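Local atomic coordinates of thiamine pyrophosphokinase (Candida albicans, PDB entry 2G9Z), a protein that catalyses the transfer of pyrophosphate from ATP to thiamine (vitamin B1), a magnesium-dependent reaction that yields the coenzyme thiamine pyrophosphate. Residues 277-291 against 327-339. Numbering follows the deposited sequence.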
# COMPACT_ATOMS: atom_id res chain seq x y z
N THR A 277 16.53 2.47 4.63
CA THR A 277 15.58 1.40 4.88
C THR A 277 15.03 0.83 3.57
O THR A 277 14.88 1.56 2.59
CB THR A 277 14.40 1.91 5.73
OG1 THR A 277 14.88 2.24 7.03
CG2 THR A 277 13.32 0.85 5.84
N CYS A 278 14.73 -0.46 3.56
CA CYS A 278 14.17 -1.09 2.36
C CYS A 278 13.33 -2.31 2.74
O CYS A 278 13.32 -2.75 3.89
CB CYS A 278 15.29 -1.52 1.40
SG CYS A 278 16.37 -2.82 2.05
N GLY A 279 12.61 -2.84 1.76
CA GLY A 279 11.78 -3.99 2.01
C GLY A 279 11.62 -4.83 0.76
O GLY A 279 11.77 -4.33 -0.35
N LEU A 280 11.33 -6.11 0.95
CA LEU A 280 11.13 -7.03 -0.17
C LEU A 280 9.72 -7.55 0.05
O LEU A 280 9.46 -8.24 1.03
CB LEU A 280 12.16 -8.16 -0.13
CG LEU A 280 13.59 -7.69 -0.45
CD1 LEU A 280 14.17 -6.93 0.73
CD2 LEU A 280 14.46 -8.89 -0.78
N LEU A 281 8.82 -7.20 -0.86
CA LEU A 281 7.42 -7.54 -0.70
C LEU A 281 6.85 -8.54 -1.71
O LEU A 281 6.68 -8.22 -2.88
CB LEU A 281 6.63 -6.23 -0.71
CG LEU A 281 7.50 -5.15 -0.04
CD1 LEU A 281 6.97 -3.77 -0.30
CD2 LEU A 281 7.61 -5.44 1.46
N PRO A 282 6.55 -9.76 -1.25
CA PRO A 282 6.00 -10.82 -2.10
C PRO A 282 4.50 -10.61 -2.32
O PRO A 282 3.67 -11.28 -1.70
CB PRO A 282 6.31 -12.08 -1.30
CG PRO A 282 6.10 -11.63 0.11
CD PRO A 282 6.74 -10.24 0.14
N LEU A 283 4.18 -9.69 -3.22
CA LEU A 283 2.79 -9.35 -3.50
C LEU A 283 2.16 -10.03 -4.73
O LEU A 283 1.06 -9.67 -5.12
CB LEU A 283 2.67 -7.83 -3.62
CG LEU A 283 2.99 -7.10 -2.31
CD1 LEU A 283 3.17 -5.61 -2.54
CD2 LEU A 283 1.88 -7.37 -1.32
N SER A 284 2.85 -11.00 -5.32
CA SER A 284 2.31 -11.69 -6.49
C SER A 284 1.61 -13.00 -6.13
O SER A 284 1.53 -13.37 -4.97
CB SER A 284 3.42 -11.99 -7.49
OG SER A 284 4.21 -13.08 -7.05
N ASN A 285 1.11 -13.70 -7.15
CA ASN A 285 0.42 -14.96 -6.96
C ASN A 285 1.39 -16.14 -7.03
O ASN A 285 0.97 -17.30 -7.13
CB ASN A 285 -0.67 -15.12 -8.03
CG ASN A 285 -0.11 -15.33 -9.42
OD1 ASN A 285 1.02 -14.93 -9.72
ND2 ASN A 285 -0.89 -15.95 -10.30
N LYS A 286 2.68 -15.84 -6.98
CA LYS A 286 3.71 -16.87 -7.00
C LYS A 286 4.35 -16.90 -5.62
O LYS A 286 5.14 -16.02 -5.27
CB LYS A 286 4.77 -16.54 -8.06
CG LYS A 286 4.23 -16.52 -9.49
CD LYS A 286 3.70 -17.88 -9.90
CE LYS A 286 3.23 -17.89 -11.35
NZ LYS A 286 2.09 -16.96 -11.59
N THR A 287 4.00 -17.92 -4.84
CA THR A 287 4.53 -18.04 -3.48
C THR A 287 4.86 -19.49 -3.13
O THR A 287 4.21 -20.42 -3.59
CB THR A 287 3.50 -17.53 -2.45
OG1 THR A 287 2.49 -18.52 -2.25
CG2 THR A 287 2.83 -16.27 -2.97
N PRO A 288 5.90 -19.69 -2.30
CA PRO A 288 6.74 -18.64 -1.72
C PRO A 288 7.91 -18.29 -2.64
O PRO A 288 8.20 -19.01 -3.60
CB PRO A 288 7.21 -19.27 -0.42
CG PRO A 288 7.39 -20.69 -0.80
CD PRO A 288 6.14 -20.98 -1.61
N ILE A 289 8.58 -17.19 -2.33
CA ILE A 289 9.72 -16.74 -3.10
C ILE A 289 10.97 -16.93 -2.26
O ILE A 289 11.01 -16.53 -1.10
CB ILE A 289 9.55 -15.25 -3.49
CG1 ILE A 289 8.41 -15.11 -4.50
CG2 ILE A 289 10.86 -14.70 -4.04
CD1 ILE A 289 8.18 -13.71 -4.99
N ILE A 290 11.99 -17.56 -2.84
CA ILE A 290 13.24 -17.80 -2.14
C ILE A 290 14.18 -16.64 -2.41
O ILE A 290 14.41 -16.28 -3.56
CB ILE A 290 13.94 -19.09 -2.63
CG1 ILE A 290 12.96 -20.25 -2.66
CG2 ILE A 290 15.12 -19.41 -1.72
CD1 ILE A 290 12.43 -20.65 -1.32
N LEU A 291 14.74 -16.07 -1.35
CA LEU A 291 15.65 -14.94 -1.50
C LEU A 291 17.07 -15.18 -0.98
O LEU A 291 17.29 -15.92 -0.02
CB LEU A 291 15.08 -13.72 -0.77
CG LEU A 291 13.71 -13.17 -1.18
CD1 LEU A 291 13.25 -12.13 -0.15
CD2 LEU A 291 13.80 -12.56 -2.56
N CYS A 327 16.29 -13.84 -6.51
CA CYS A 327 14.94 -14.25 -6.13
C CYS A 327 14.41 -15.33 -7.06
O CYS A 327 14.66 -15.29 -8.26
CB CYS A 327 14.01 -13.04 -6.15
SG CYS A 327 13.91 -12.20 -7.75
N SER A 328 13.67 -16.28 -6.50
CA SER A 328 13.11 -17.37 -7.30
C SER A 328 11.97 -16.95 -8.22
O SER A 328 11.53 -17.72 -9.07
CB SER A 328 12.61 -18.49 -6.38
OG SER A 328 11.61 -18.00 -5.50
N ASP A 329 11.50 -15.71 -8.05
CA ASP A 329 10.41 -15.15 -8.86
C ASP A 329 10.38 -13.65 -8.64
O ASP A 329 10.94 -13.15 -7.66
CB ASP A 329 9.06 -15.73 -8.43
CG ASP A 329 8.54 -16.76 -9.40
OD1 ASP A 329 8.42 -16.43 -10.60
OD2 ASP A 329 8.24 -17.89 -8.97
N ASP A 330 9.73 -12.93 -9.55
CA ASP A 330 9.65 -11.48 -9.42
C ASP A 330 9.15 -11.10 -8.03
O ASP A 330 8.29 -11.78 -7.46
CB ASP A 330 8.70 -10.88 -10.46
CG ASP A 330 9.22 -11.00 -11.89
OD1 ASP A 330 10.42 -11.32 -12.09
OD2 ASP A 330 8.43 -10.75 -12.83
N ILE A 331 9.70 -10.03 -7.49
CA ILE A 331 9.28 -9.56 -6.18
C ILE A 331 9.52 -8.06 -6.09
O ILE A 331 10.51 -7.54 -6.61
CB ILE A 331 10.03 -10.30 -5.04
CG1 ILE A 331 9.46 -9.87 -3.67
CG2 ILE A 331 11.52 -10.03 -5.12
CD1 ILE A 331 10.01 -10.68 -2.48
N VAL A 332 8.59 -7.38 -5.43
CA VAL A 332 8.67 -5.94 -5.26
C VAL A 332 9.67 -5.53 -4.19
O VAL A 332 9.80 -6.18 -3.16
CB VAL A 332 7.29 -5.37 -4.84
CG1 VAL A 332 7.43 -3.92 -4.41
CG2 VAL A 332 6.31 -5.50 -5.99
N MET A 333 10.38 -4.44 -4.46
CA MET A 333 11.32 -3.88 -3.49
C MET A 333 11.09 -2.38 -3.38
O MET A 333 10.89 -1.69 -4.38
CB MET A 333 12.78 -4.14 -3.89
CG MET A 333 13.78 -3.42 -2.97
SD MET A 333 15.51 -3.97 -3.16
CE MET A 333 16.04 -4.04 -1.46
N ASN A 334 11.09 -1.88 -2.15
CA ASN A 334 10.94 -0.46 -1.92
C ASN A 334 12.19 -0.02 -1.17
O ASN A 334 12.72 -0.77 -0.35
CB ASN A 334 9.71 -0.14 -1.06
CG ASN A 334 9.85 -0.58 0.38
OD1 ASN A 334 9.95 -1.77 0.67
ND2 ASN A 334 9.86 0.38 1.30
N ILE A 335 12.67 1.17 -1.49
CA ILE A 335 13.83 1.73 -0.82
C ILE A 335 13.41 3.12 -0.37
O ILE A 335 12.93 3.91 -1.18
CB ILE A 335 15.04 1.86 -1.76
CG1 ILE A 335 15.52 0.47 -2.20
CG2 ILE A 335 16.16 2.62 -1.05
CD1 ILE A 335 16.72 0.50 -3.13
N GLU A 336 13.56 3.39 0.92
CA GLU A 336 13.19 4.69 1.45
C GLU A 336 14.09 5.77 0.88
O GLU A 336 15.30 5.57 0.70
CB GLU A 336 13.28 4.68 2.98
CG GLU A 336 12.91 6.00 3.63
CD GLU A 336 12.59 5.85 5.10
OE1 GLU A 336 13.44 5.36 5.86
OE2 GLU A 336 11.47 6.24 5.51
N ILE A 337 13.50 6.92 0.58
CA ILE A 337 14.25 8.05 0.05
C ILE A 337 13.99 9.27 0.91
O ILE A 337 12.88 9.47 1.40
CB ILE A 337 13.83 8.39 -1.40
CG1 ILE A 337 14.16 7.23 -2.34
CG2 ILE A 337 14.55 9.66 -1.86
CD1 ILE A 337 13.74 7.48 -3.77
N ASP A 338 15.02 10.08 1.09
CA ASP A 338 14.91 11.31 1.86
C ASP A 338 16.00 12.24 1.36
O ASP A 338 17.04 12.41 2.00
CB ASP A 338 15.09 11.03 3.35
CG ASP A 338 14.77 12.25 4.20
OD1 ASP A 338 13.61 12.70 4.19
OD2 ASP A 338 15.69 12.76 4.89
N VAL A 339 15.75 12.83 0.19
CA VAL A 339 16.70 13.75 -0.43
C VAL A 339 16.44 15.19 0.05
O VAL A 339 16.31 16.11 -0.79
CB VAL A 339 16.60 13.68 -1.98
CG1 VAL A 339 15.20 14.07 -2.44
CG2 VAL A 339 17.66 14.56 -2.63
O HOH W 1 6.31 -13.30 -8.65
O HOH W 2 9.22 -18.58 -6.18
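Strands 277-281 and 331-336 pair as antiparallel neighbours in the vitamin B1 binding domain, T277 O accepting the N-H of E336, 2.8 Å from N to O. G279 and N334 exchange two backbone bonds. L281 N reaches V332 O at 2.7 Å, whereas the return bond from V332 N to L281 O is weak; L281 O also accepts weakly from L283 N across the inverse gamma turn centred on P282. N334 CG sits between its backbone N and carbonyl carbon (chi1 70°), bringing OD1 across to lie 3.2 Å from G279 CA; N334 ND2 is hydrogen-bonded to D218 OD1 of the second subunit. On the C278, L280, I335 side, M333 runs beside L280 in the same direction and sets CE 3.7 Å from C278 SG.

Strand 277-281 is followed by 289-294 and strand 331-336 is preceded by 322-327, antiparallel neighbours in a second sheet; the contact thus joins this five-stranded sheet to the end of the large mixed sheet that continues into the catalytic domain. I331 bridges them: with CG1 anti to the backbone N (chi1 -175°), its CD1 meets L280 CB, P282 CB and L291 CD2, while I289 CD1 packs against I331 CB at 3.9 Å. Between strands 322-327 and 331-336, S328 OG accepts the I290 N-H, 2.7 Å from I290 N, and S328 N returns a bond to I290 O. One water joins S328 OG to P288 O and D329 OD2; another links S284 OG, which also closes an ST turn with K286 N, to D330 O. At the far end T277 OG1 is hydrogen-bonded to R316 NH1, a ligand-pocket residue.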